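Local atomic coordinates of putative outer membrane protein (LpxR) (Salmonella typhimurium, PDB entry 3FID), a protein that removes acyl chains from lipid A in the bacterial outer membrane, acting as a lipopolysaccharide-modifying beta-barrel enzyme. Residues 47-52 with 204-209; 77-81 with 132-137; 92-98 with 191-196; 140-146 with 170-176. One frame throughout, in Å; residues are numbered along the deposited sequence.

Interaction 1. Residues 47-52 with 204-209; sequences DASQLS and RRGLIH
Gln50 meets Arg204, Ile208 and His209 inside the LpxR beta-barrel, where strand 49-60 faces a loop folded into the lumen. The tight part is round the Gln50 amide. Its two ends do different work. Gln50 NE2 donates to Ile208 O at 3.1 Å. Arg204 NH2 donates to Gln50 OE1 at 3.0 Å, in the plane of the Gln50 carbonyl but tilted from the guanidinium plane. The amide is thus held at both ends. Its stem lies over one face of the His209 imidazole, with Gln50 CG 4.1 Å from the centroid of the His209 ring. The extended chain of Gln50 carries the amide past the ring, and the two planes differ by only 24°. Ser52 packs more loosely, its OG 4.0 Å from Leu207 CD1, and is bonded to Ser42. Arg204 has a salt bridge to Asp196, and ND1 of His209 is bonded to Arg98. A type I' turn, 204-207, shapes the loop. Towards Asp47 and Ala48 the contact thins and reaches solvent. There His209 NE2 donates to Asp47 O across 3.3 Å, from above the carbonyl plane. A water also bonds His209 NE2 at 2.8 Å and donates weakly to Asp47 O.

Interaction 2. Residues 77-81 with 132-137; sequences RAFSA and AWQDQI
Phe79 lies against Trp133, and this aromatic pair is the centre of a fully buried contact. The two side chains run at about a right angle to each other. The rings meet obliquely: the Phe79 ring and the five-membered ring of Trp133 have centroids 4.2 Å apart and planes at 31°. Phe79 CD1 comes over the indole face, 3.4 Å from Trp133 CE2. A CH-pi contact adds to this, as Phe79 CB sits above the six-membered ring of Trp133, 3.7 Å from its centroid and almost on its normal. Trp133 NE1 is bonded to Gln118 of helix 114-125, which helps to fix the indole.

Apolar contacts flank the rings. Ala132 CB touches Phe79 CD2 at 3.8 Å. Ala78 CB meets Ile137 CD1 at 3.7 Å, and Ile137 CG1 rests on Ser80 CB.

The polar links are made by the backbone. Ile137 N donates to Phe79 O over 3.0 Å. One water accepts from Phe79 N and donates to Ala132 O, and weakly to Asp135 O.

The contact joins the start of strand 80-94 to the long connection between helix 114-125 and strand 140-157. It is loop packing over one end of the beta-barrel, with the Phe79 side chain about 6 Å from that of Thr34, which binds zinc with Asp10.

Interaction 3. Residues 92-98 with 191-196; sequences LATNWLR and KTFNSD
Arg98 reaches across to Ser195 and presents the NE side of its guanidinium to the serine hydroxyl. NE and NH1 both donate to this one atom, with Arg98 NE to Ser195 OG at 3.1 Å and Arg98 NH1 to Ser195 OG at 3.2 Å. The hydroxyl lies close to the guanidinium plane, on the side where NE and NH1 lie. The chain is extended to CD and then bends at chi3 (-68°), which turns this edge to the end of helix 191-194. Arg98 NH1 also makes a weak bond to Thr192 O at 2.9 Å, and NE a weak one to Ser195 O.

The two faces of the same group are filled differently. Leu92 CD2 lies 3.4 Å above the centre of one face. On the opposite face is Asp196, in a long salt bridge with Arg98 NH2 to Asp196 OD1 at 3.8 Å. This oxygen is well out of the guanidinium plane, so the pair is one of charge rather than a directed bond. NH2 bonds Asn90 OD1 and His209 ND1, while Asp196 uses OD2 for Arg204 and OD1 for Asn90 ND2. The ion pair is therefore part of a wider buried polar network.

Leu92 also reaches Thr192, with Leu92 CD1 to Thr192 CG2 being 4.1 Å. At the rim, Lys191 and Asn95 meet at about a right angle, with Lys191 CE 4.0 Å from Asn95 ND2.

Segment 92-98 is the turn of a beta-hairpin between strands 80-94 and 97-108 of the barrel. An inward arginine here ties the barrel wall to the short helix 191-194, while the neighbouring Trp96 and Leu97 line a detergent pocket.

Interaction 4. Residues 140-146 with 170-176; sequences RYGYTAK and AVGGNLF
Asn174 bonds to two backbone groups that flank Gly142 of strand 140-157 with its side-chain amide. Asn174 ND2 donates to Tyr141 O at 2.9 Å, and Asn174 OD1 accepts from Tyr143 N at 3.2 Å. The amide thus takes the place of a strand backbone opposite Gly142, whose CA is 3.1 Å from Asn174 OD1. Chi1 of 63° sets the amide between its own backbone N and carbonyl, turned to the strand. The Asn174 carbonyl is bound in turn: Arg140 NH1 donates to Asn174 O at 2.9 Å, with the oxygen in the guanidinium plane.

Next comes Gly173, whose CA lies over the Tyr143 ring, 3.9 Å from its centroid. A water lies between Tyr143 O and Phe176 N, accepting from the latter. Beyond it, regular pairing holds the strands in line. Ala145 and Gly172 form a hydrogen-bonded pair, with both N to O distances 2.9 Å. Lys146 and Val171 follow as a non-hydrogen-bonded pair, and Lys146 CG lies beside Val171 CG2.

Further out, Lys146 NZ makes a salt bridge to Asp104, a ligand of the zinc ion bound with His54 and His84. This is an antiparallel beta-hairpin of the barrel wall beside that zinc site, its bonding continued beyond the paired residues by the Asn174 amide.

In the fold
Interactions 1 and 3 lie on one side of the chain's centre, their own centres about 11 Å apart, and touch directly. Interaction 2 is on the opposite side, its centre about 33 Å from that of interaction 1 and 40 Å from that of interaction 3. Interaction 4 lies between, about 20, 21 and 26 Å between centres from interactions 2, 1 and 3. Strands 49-60, 80-94, 97-108, 140-157 and 160-173 pair antiparallel in succession along the barrel wall. Along the chain, the loop closed by interaction 1 encloses the others, and interactions 2 and 3 alternate. Helix 191-194 and the loop after it thus pack onto strands 49-60, 80-94 and 97-108, while interaction 2 closes a loop onto strand 80-94 across the centre.

Interaction 1. Residues 47-52 with 204-209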
# COMPACT_ATOMS: atom_id res chain seq x y z
N ASP A 47 -11.86 16.20 -16.86
CA ASP A 47 -11.91 14.78 -17.23
C ASP A 47 -10.53 14.15 -17.12
O ASP A 47 -10.41 12.95 -16.92
CB ASP A 47 -12.46 14.59 -18.66
CG ASP A 47 -13.98 14.73 -18.73
OD1 ASP A 47 -14.54 14.66 -19.85
OD2 ASP A 47 -14.63 14.91 -17.67
N ALA A 48 -9.48 14.97 -17.25
CA ALA A 48 -8.11 14.45 -17.24
C ALA A 48 -7.40 14.42 -15.87
O ALA A 48 -6.40 13.72 -15.71
CB ALA A 48 -7.27 15.21 -18.24
N SER A 49 -7.92 15.18 -14.90
CA SER A 49 -7.17 15.52 -13.69
C SER A 49 -7.97 15.41 -12.40
O SER A 49 -9.09 15.93 -12.30
CB SER A 49 -6.64 16.94 -13.80
OG SER A 49 -5.63 17.06 -14.79
N GLN A 50 -7.36 14.79 -11.39
CA GLN A 50 -7.95 14.67 -10.06
C GLN A 50 -7.08 15.28 -8.98
O GLN A 50 -5.84 15.31 -9.10
CB GLN A 50 -8.15 13.22 -9.65
CG GLN A 50 -9.09 12.42 -10.47
CD GLN A 50 -9.31 11.04 -9.87
OE1 GLN A 50 -8.35 10.33 -9.48
NE2 GLN A 50 -10.56 10.65 -9.78
N LEU A 51 -7.75 15.75 -7.94
CA LEU A 51 -7.13 16.09 -6.68
C LEU A 51 -7.70 15.16 -5.62
O LEU A 51 -8.92 15.10 -5.46
CB LEU A 51 -7.45 17.54 -6.30
CG LEU A 51 -6.78 18.10 -5.06
CD1 LEU A 51 -5.22 18.15 -5.11
CD2 LEU A 51 -7.36 19.48 -4.77
N SER A 52 -6.82 14.49 -4.86
CA SER A 52 -7.23 13.53 -3.84
C SER A 52 -6.80 13.91 -2.44
O SER A 52 -5.73 14.48 -2.26
CB SER A 52 -6.64 12.16 -4.15
OG SER A 52 -7.09 11.72 -5.40
N ARG A 204 -3.03 3.16 -5.02
CA ARG A 204 -4.18 4.05 -5.05
C ARG A 204 -5.18 3.71 -3.94
O ARG A 204 -6.01 4.55 -3.58
CB ARG A 204 -4.79 4.12 -6.44
CG ARG A 204 -3.89 4.92 -7.47
CD ARG A 204 -4.25 6.41 -7.42
NE ARG A 204 -5.51 6.57 -8.14
CZ ARG A 204 -6.35 7.59 -8.00
NH1 ARG A 204 -6.11 8.56 -7.12
NH2 ARG A 204 -7.45 7.59 -8.71
N ARG A 205 -5.05 2.50 -3.38
CA ARG A 205 -5.80 2.09 -2.17
C ARG A 205 -7.30 2.40 -2.27
O ARG A 205 -7.90 2.97 -1.36
CB ARG A 205 -5.19 2.74 -0.90
CG ARG A 205 -3.69 2.40 -0.74
CD ARG A 205 -3.10 2.96 0.55
NE ARG A 205 -3.58 2.29 1.76
CZ ARG A 205 -3.01 2.44 2.96
NH1 ARG A 205 -1.95 3.23 3.09
NH2 ARG A 205 -3.47 1.78 4.04
N GLY A 206 -7.90 2.03 -3.39
CA GLY A 206 -9.34 2.23 -3.57
C GLY A 206 -9.75 3.42 -4.43
O GLY A 206 -10.83 3.42 -4.99
N LEU A 207 -8.91 4.45 -4.51
CA LEU A 207 -9.27 5.58 -5.34
C LEU A 207 -9.29 5.18 -6.81
O LEU A 207 -8.47 4.38 -7.26
CB LEU A 207 -8.36 6.77 -5.09
CG LEU A 207 -8.41 7.29 -3.65
CD1 LEU A 207 -7.23 8.21 -3.40
CD2 LEU A 207 -9.79 7.96 -3.36
N ILE A 208 -10.25 5.73 -7.54
CA ILE A 208 -10.46 5.38 -8.96
C ILE A 208 -10.50 6.66 -9.79
O ILE A 208 -11.18 7.61 -9.43
CB ILE A 208 -11.78 4.55 -9.14
CG1 ILE A 208 -11.62 3.15 -8.52
CG2 ILE A 208 -12.19 4.45 -10.64
CD1 ILE A 208 -12.94 2.33 -8.39
N HIS A 209 -9.78 6.67 -10.91
CA HIS A 209 -9.91 7.75 -11.90
C HIS A 209 -10.56 7.10 -13.11
O HIS A 209 -9.94 6.27 -13.76
CB HIS A 209 -8.53 8.30 -12.27
CG HIS A 209 -8.59 9.47 -13.21
ND1 HIS A 209 -7.49 9.88 -13.94
CD2 HIS A 209 -9.60 10.30 -13.55
CE1 HIS A 209 -7.83 10.93 -14.68
NE2 HIS A 209 -9.10 11.20 -14.47
O HOH W 1 -11.17 13.06 -14.15

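Interaction 2. Residues 77-81 with 132-137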
# COMPACT_ATOMS: atom_id res chain seq x y z
N ARG A 77 11.73 -6.89 12.55
CA ARG A 77 11.22 -5.54 12.74
C ARG A 77 10.53 -5.42 14.09
O ARG A 77 9.91 -6.36 14.59
CB ARG A 77 10.32 -5.08 11.56
CG ARG A 77 9.04 -5.82 11.41
CD ARG A 77 8.55 -5.77 9.94
NE ARG A 77 8.43 -4.42 9.44
CZ ARG A 77 8.54 -4.06 8.17
NH1 ARG A 77 8.85 -4.94 7.21
NH2 ARG A 77 8.41 -2.78 7.86
N ALA A 78 10.66 -4.24 14.69
CA ALA A 78 9.90 -3.88 15.87
C ALA A 78 8.45 -3.60 15.47
O ALA A 78 8.20 -3.27 14.30
CB ALA A 78 10.50 -2.62 16.47
N PHE A 79 7.52 -3.65 16.43
CA PHE A 79 6.19 -3.06 16.23
C PHE A 79 6.33 -1.56 15.86
O PHE A 79 7.16 -0.83 16.44
CB PHE A 79 5.29 -3.25 17.46
CG PHE A 79 4.66 -4.63 17.56
CD1 PHE A 79 3.56 -4.98 16.78
CD2 PHE A 79 5.17 -5.58 18.45
CE1 PHE A 79 2.98 -6.27 16.86
CE2 PHE A 79 4.61 -6.87 18.57
CZ PHE A 79 3.52 -7.23 17.79
N SER A 80 5.55 -1.11 14.88
CA SER A 80 5.47 0.32 14.56
C SER A 80 4.15 0.65 13.86
O SER A 80 3.43 -0.23 13.41
CB SER A 80 6.66 0.79 13.69
OG SER A 80 6.59 0.23 12.37
N ALA A 81 3.82 1.93 13.79
CA ALA A 81 2.70 2.36 12.95
C ALA A 81 2.99 3.70 12.30
O ALA A 81 3.77 4.52 12.80
CB ALA A 81 1.37 2.39 13.75
N ALA A 132 5.04 -6.43 23.13
CA ALA A 132 6.20 -5.70 22.56
C ALA A 132 5.85 -4.36 21.94
O ALA A 132 6.73 -3.64 21.46
CB ALA A 132 7.01 -6.58 21.58
N TRP A 133 4.56 -4.00 21.96
CA TRP A 133 4.17 -2.63 21.64
C TRP A 133 4.83 -1.62 22.59
O TRP A 133 5.03 -0.49 22.23
CB TRP A 133 2.63 -2.48 21.65
CG TRP A 133 2.00 -2.83 20.33
CD1 TRP A 133 1.18 -3.90 20.06
CD2 TRP A 133 2.12 -2.08 19.11
NE1 TRP A 133 0.79 -3.87 18.73
CE2 TRP A 133 1.34 -2.76 18.13
CE3 TRP A 133 2.78 -0.90 18.76
CZ2 TRP A 133 1.23 -2.30 16.80
CZ3 TRP A 133 2.67 -0.44 17.43
CH2 TRP A 133 1.91 -1.16 16.46
N GLN A 134 5.21 -2.05 23.81
CA GLN A 134 5.93 -1.18 24.76
C GLN A 134 7.31 -0.82 24.22
O GLN A 134 7.87 0.20 24.60
CB GLN A 134 6.05 -1.86 26.17
CG GLN A 134 6.86 -3.15 26.22
CD GLN A 134 6.83 -3.88 27.58
OE1 GLN A 134 6.78 -3.24 28.65
NE2 GLN A 134 6.88 -5.21 27.54
N ASP A 135 7.85 -1.68 23.36
CA ASP A 135 9.17 -1.46 22.77
C ASP A 135 9.06 -1.07 21.27
O ASP A 135 9.97 -1.34 20.48
CB ASP A 135 10.05 -2.71 22.99
CG ASP A 135 11.53 -2.45 22.81
OD1 ASP A 135 11.96 -1.29 23.01
OD2 ASP A 135 12.25 -3.41 22.48
N GLN A 136 7.94 -0.43 20.89
CA GLN A 136 7.74 0.02 19.50
C GLN A 136 8.75 1.08 19.05
O GLN A 136 9.45 1.66 19.88
CB GLN A 136 6.29 0.50 19.29
CG GLN A 136 5.89 1.83 19.99
CD GLN A 136 4.44 2.18 19.68
OE1 GLN A 136 4.09 2.37 18.53
NE2 GLN A 136 3.59 2.26 20.71
N ILE A 137 8.84 1.32 17.74
CA ILE A 137 9.64 2.42 17.20
C ILE A 137 9.18 3.77 17.76
O ILE A 137 8.00 4.07 17.80
CB ILE A 137 9.65 2.44 15.63
CG1 ILE A 137 10.16 1.09 15.07
CG2 ILE A 137 10.47 3.61 15.09
CD1 ILE A 137 11.63 0.72 15.44
O HOH W 2 8.48 -3.74 19.28

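Interaction 3. Residues 92-98 with 191-196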
# COMPACT_ATOMS: atom_id res chain seq x y z
N LEU A 92 -3.74 12.87 -16.45
CA LEU A 92 -3.31 12.49 -17.79
C LEU A 92 -2.74 13.74 -18.46
O LEU A 92 -3.50 14.65 -18.83
CB LEU A 92 -4.47 11.89 -18.59
CG LEU A 92 -5.13 10.63 -18.01
CD1 LEU A 92 -6.12 10.07 -19.00
CD2 LEU A 92 -4.11 9.56 -17.66
N ALA A 93 -1.43 13.82 -18.58
CA ALA A 93 -0.77 14.94 -19.28
C ALA A 93 -1.12 14.90 -20.75
O ALA A 93 -1.37 15.96 -21.38
CB ALA A 93 0.72 14.89 -19.09
N THR A 94 -1.15 13.68 -21.29
CA THR A 94 -1.56 13.42 -22.67
C THR A 94 -2.22 12.01 -22.74
O THR A 94 -2.40 11.37 -21.70
CB THR A 94 -0.31 13.49 -23.56
OG1 THR A 94 -0.63 13.06 -24.88
CG2 THR A 94 0.73 12.58 -23.01
N ASN A 95 -2.57 11.54 -23.94
CA ASN A 95 -3.08 10.15 -24.15
C ASN A 95 -2.03 9.06 -23.91
O ASN A 95 -2.35 7.87 -23.88
CB ASN A 95 -3.66 9.97 -25.56
CG ASN A 95 -5.20 10.07 -25.61
OD1 ASN A 95 -5.85 10.74 -24.79
ND2 ASN A 95 -5.79 9.41 -26.61
N TRP A 96 -0.77 9.48 -23.78
CA TRP A 96 0.34 8.55 -23.64
C TRP A 96 1.13 8.72 -22.33
O TRP A 96 2.11 8.01 -22.13
CB TRP A 96 1.29 8.64 -24.84
CG TRP A 96 1.80 10.03 -25.07
CD1 TRP A 96 1.22 11.00 -25.85
CD2 TRP A 96 3.00 10.62 -24.53
NE1 TRP A 96 1.97 12.16 -25.81
CE2 TRP A 96 3.07 11.95 -25.01
CE3 TRP A 96 4.02 10.15 -23.68
CZ2 TRP A 96 4.12 12.83 -24.68
CZ3 TRP A 96 5.08 11.03 -23.35
CH2 TRP A 96 5.10 12.36 -23.84
N LEU A 97 0.71 9.64 -21.45
CA LEU A 97 1.41 9.92 -20.19
C LEU A 97 0.43 10.17 -19.04
O LEU A 97 -0.47 10.99 -19.18
CB LEU A 97 2.33 11.13 -20.32
CG LEU A 97 3.42 11.18 -19.24
CD1 LEU A 97 4.72 10.58 -19.78
CD2 LEU A 97 3.64 12.56 -18.67
N ARG A 98 0.62 9.47 -17.93
CA ARG A 98 -0.01 9.82 -16.66
C ARG A 98 1.06 10.25 -15.65
O ARG A 98 2.12 9.64 -15.58
CB ARG A 98 -0.86 8.66 -16.11
CG ARG A 98 -1.40 8.91 -14.68
CD ARG A 98 -2.10 7.68 -14.11
NE ARG A 98 -3.36 7.36 -14.79
CZ ARG A 98 -4.52 7.99 -14.61
NH1 ARG A 98 -5.59 7.58 -15.27
NH2 ARG A 98 -4.60 9.05 -13.81
N LYS A 191 -10.29 2.97 -20.57
CA LYS A 191 -8.91 3.39 -20.85
C LYS A 191 -8.25 4.18 -19.69
O LYS A 191 -7.08 3.93 -19.35
CB LYS A 191 -8.84 4.19 -22.17
CG LYS A 191 -7.53 4.96 -22.36
CD LYS A 191 -7.57 5.85 -23.64
CE LYS A 191 -6.19 6.42 -23.93
NZ LYS A 191 -5.34 5.44 -24.65
N THR A 192 -9.00 5.12 -19.10
CA THR A 192 -8.45 6.01 -18.05
C THR A 192 -8.15 5.18 -16.78
O THR A 192 -7.06 5.28 -16.20
CB THR A 192 -9.42 7.17 -17.71
OG1 THR A 192 -9.67 7.95 -18.89
CG2 THR A 192 -8.81 8.09 -16.63
N PHE A 193 -9.15 4.38 -16.37
CA PHE A 193 -9.04 3.54 -15.18
C PHE A 193 -7.90 2.52 -15.34
O PHE A 193 -7.12 2.29 -14.42
CB PHE A 193 -10.39 2.85 -14.89
CG PHE A 193 -10.41 2.00 -13.59
CD1 PHE A 193 -9.69 2.39 -12.44
CD2 PHE A 193 -11.20 0.85 -13.53
CE1 PHE A 193 -9.74 1.60 -11.26
CE2 PHE A 193 -11.27 0.09 -12.36
CZ PHE A 193 -10.52 0.46 -11.23
N ASN A 194 -7.79 1.94 -16.54
CA ASN A 194 -6.71 0.97 -16.76
C ASN A 194 -5.31 1.48 -16.47
O ASN A 194 -4.47 0.70 -15.99
CB ASN A 194 -6.77 0.40 -18.19
CG ASN A 194 -7.76 -0.72 -18.33
OD1 ASN A 194 -8.43 -1.13 -17.37
ND2 ASN A 194 -7.87 -1.25 -19.56
N SER A 195 -5.03 2.75 -16.77
CA SER A 195 -3.68 3.33 -16.54
C SER A 195 -3.50 3.86 -15.12
O SER A 195 -2.41 4.30 -14.77
CB SER A 195 -3.34 4.44 -17.55
OG SER A 195 -4.06 5.62 -17.27
N ASP A 196 -4.55 3.79 -14.29
CA ASP A 196 -4.52 4.42 -12.97
C ASP A 196 -3.94 3.38 -12.01
O ASP A 196 -4.68 2.67 -11.32
CB ASP A 196 -5.95 4.83 -12.55
CG ASP A 196 -5.98 5.73 -11.33
OD1 ASP A 196 -4.96 6.41 -11.06
OD2 ASP A 196 -7.03 5.77 -10.66

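Interaction 4. Residues 140-146 with 170-176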
# COMPACT_ATOMS: atom_id res chain seq x y z
N ARG A 140 8.82 9.88 15.19
CA ARG A 140 9.42 10.83 14.29
C ARG A 140 8.30 11.35 13.41
O ARG A 140 7.60 10.57 12.78
CB ARG A 140 10.53 10.26 13.42
CG ARG A 140 11.07 11.32 12.48
CD ARG A 140 12.14 10.82 11.57
NE ARG A 140 13.36 10.47 12.29
CZ ARG A 140 14.44 9.98 11.67
NH1 ARG A 140 14.43 9.80 10.34
NH2 ARG A 140 15.52 9.67 12.38
N TYR A 141 8.11 12.67 13.44
CA TYR A 141 7.09 13.35 12.65
C TYR A 141 7.77 13.73 11.38
O TYR A 141 8.98 14.00 11.37
CB TYR A 141 6.62 14.62 13.37
CG TYR A 141 5.54 14.34 14.37
CD1 TYR A 141 4.20 14.45 14.02
CD2 TYR A 141 5.87 13.93 15.67
CE1 TYR A 141 3.18 14.15 14.93
CE2 TYR A 141 4.86 13.65 16.59
CZ TYR A 141 3.52 13.76 16.21
OH TYR A 141 2.53 13.48 17.12
N GLY A 142 7.02 13.74 10.28
CA GLY A 142 7.66 14.07 9.02
C GLY A 142 6.70 14.24 7.88
O GLY A 142 5.50 14.37 8.07
N TYR A 143 7.27 14.26 6.69
CA TYR A 143 6.53 14.46 5.47
C TYR A 143 7.02 13.43 4.45
O TYR A 143 8.16 12.92 4.56
CB TYR A 143 6.77 15.88 4.96
CG TYR A 143 8.15 16.06 4.37
CD1 TYR A 143 9.25 16.32 5.20
CD2 TYR A 143 8.38 15.97 2.99
CE1 TYR A 143 10.53 16.47 4.68
CE2 TYR A 143 9.65 16.13 2.46
CZ TYR A 143 10.72 16.39 3.31
OH TYR A 143 12.00 16.54 2.81
N THR A 144 6.16 13.08 3.50
CA THR A 144 6.61 12.36 2.32
C THR A 144 6.30 13.24 1.11
O THR A 144 5.27 13.90 1.09
CB THR A 144 6.00 10.92 2.17
OG1 THR A 144 4.57 10.99 1.95
CG2 THR A 144 6.25 10.12 3.43
N ALA A 145 7.21 13.28 0.14
CA ALA A 145 6.99 13.92 -1.16
C ALA A 145 6.99 12.78 -2.16
O ALA A 145 7.92 11.98 -2.17
CB ALA A 145 8.14 14.90 -1.46
N LYS A 146 5.95 12.71 -2.98
CA LYS A 146 5.71 11.53 -3.82
C LYS A 146 5.52 11.93 -5.27
O LYS A 146 4.88 12.94 -5.57
CB LYS A 146 4.46 10.78 -3.34
CG LYS A 146 4.56 10.25 -1.91
CD LYS A 146 3.30 9.55 -1.49
CE LYS A 146 2.25 10.54 -1.05
NZ LYS A 146 0.96 9.83 -0.80
N ALA A 170 8.95 7.98 -7.20
CA ALA A 170 9.93 8.54 -6.29
C ALA A 170 9.24 9.02 -5.02
O ALA A 170 8.16 9.66 -5.07
CB ALA A 170 10.70 9.67 -6.98
N VAL A 171 9.85 8.70 -3.88
CA VAL A 171 9.39 9.18 -2.57
C VAL A 171 10.61 9.75 -1.85
O VAL A 171 11.69 9.18 -1.90
CB VAL A 171 8.73 8.04 -1.72
CG1 VAL A 171 8.29 8.54 -0.36
CG2 VAL A 171 7.51 7.48 -2.47
N GLY A 172 10.42 10.90 -1.20
CA GLY A 172 11.48 11.47 -0.36
C GLY A 172 10.93 12.04 0.93
O GLY A 172 9.71 12.15 1.11
N GLY A 173 11.85 12.45 1.81
CA GLY A 173 11.50 12.95 3.13
C GLY A 173 12.26 12.22 4.22
O GLY A 173 13.22 11.49 3.94
N ASN A 174 11.80 12.39 5.46
CA ASN A 174 12.54 11.89 6.63
C ASN A 174 11.94 10.61 7.22
O ASN A 174 12.41 10.10 8.24
CB ASN A 174 12.67 13.00 7.70
CG ASN A 174 11.31 13.47 8.26
OD1 ASN A 174 10.29 13.53 7.53
ND2 ASN A 174 11.30 13.86 9.56
N LEU A 175 10.94 10.06 6.53
CA LEU A 175 10.33 8.81 6.95
C LEU A 175 10.64 7.69 5.94
O LEU A 175 11.16 6.64 6.34
CB LEU A 175 8.82 8.97 7.12
CG LEU A 175 8.30 10.11 8.00
CD1 LEU A 175 6.82 10.05 8.05
CD2 LEU A 175 8.85 9.96 9.40
N PHE A 176 10.32 7.93 4.66
CA PHE A 176 10.64 6.99 3.56
C PHE A 176 11.26 7.72 2.38
O PHE A 176 10.84 8.83 2.01
CB PHE A 176 9.39 6.27 3.03
CG PHE A 176 8.57 5.59 4.10
CD1 PHE A 176 8.85 4.27 4.50
CD2 PHE A 176 7.52 6.26 4.70
CE1 PHE A 176 8.07 3.65 5.48
CE2 PHE A 176 6.73 5.65 5.65
CZ PHE A 176 7.00 4.34 6.06
O HOH W 3 9.48 10.51 3.90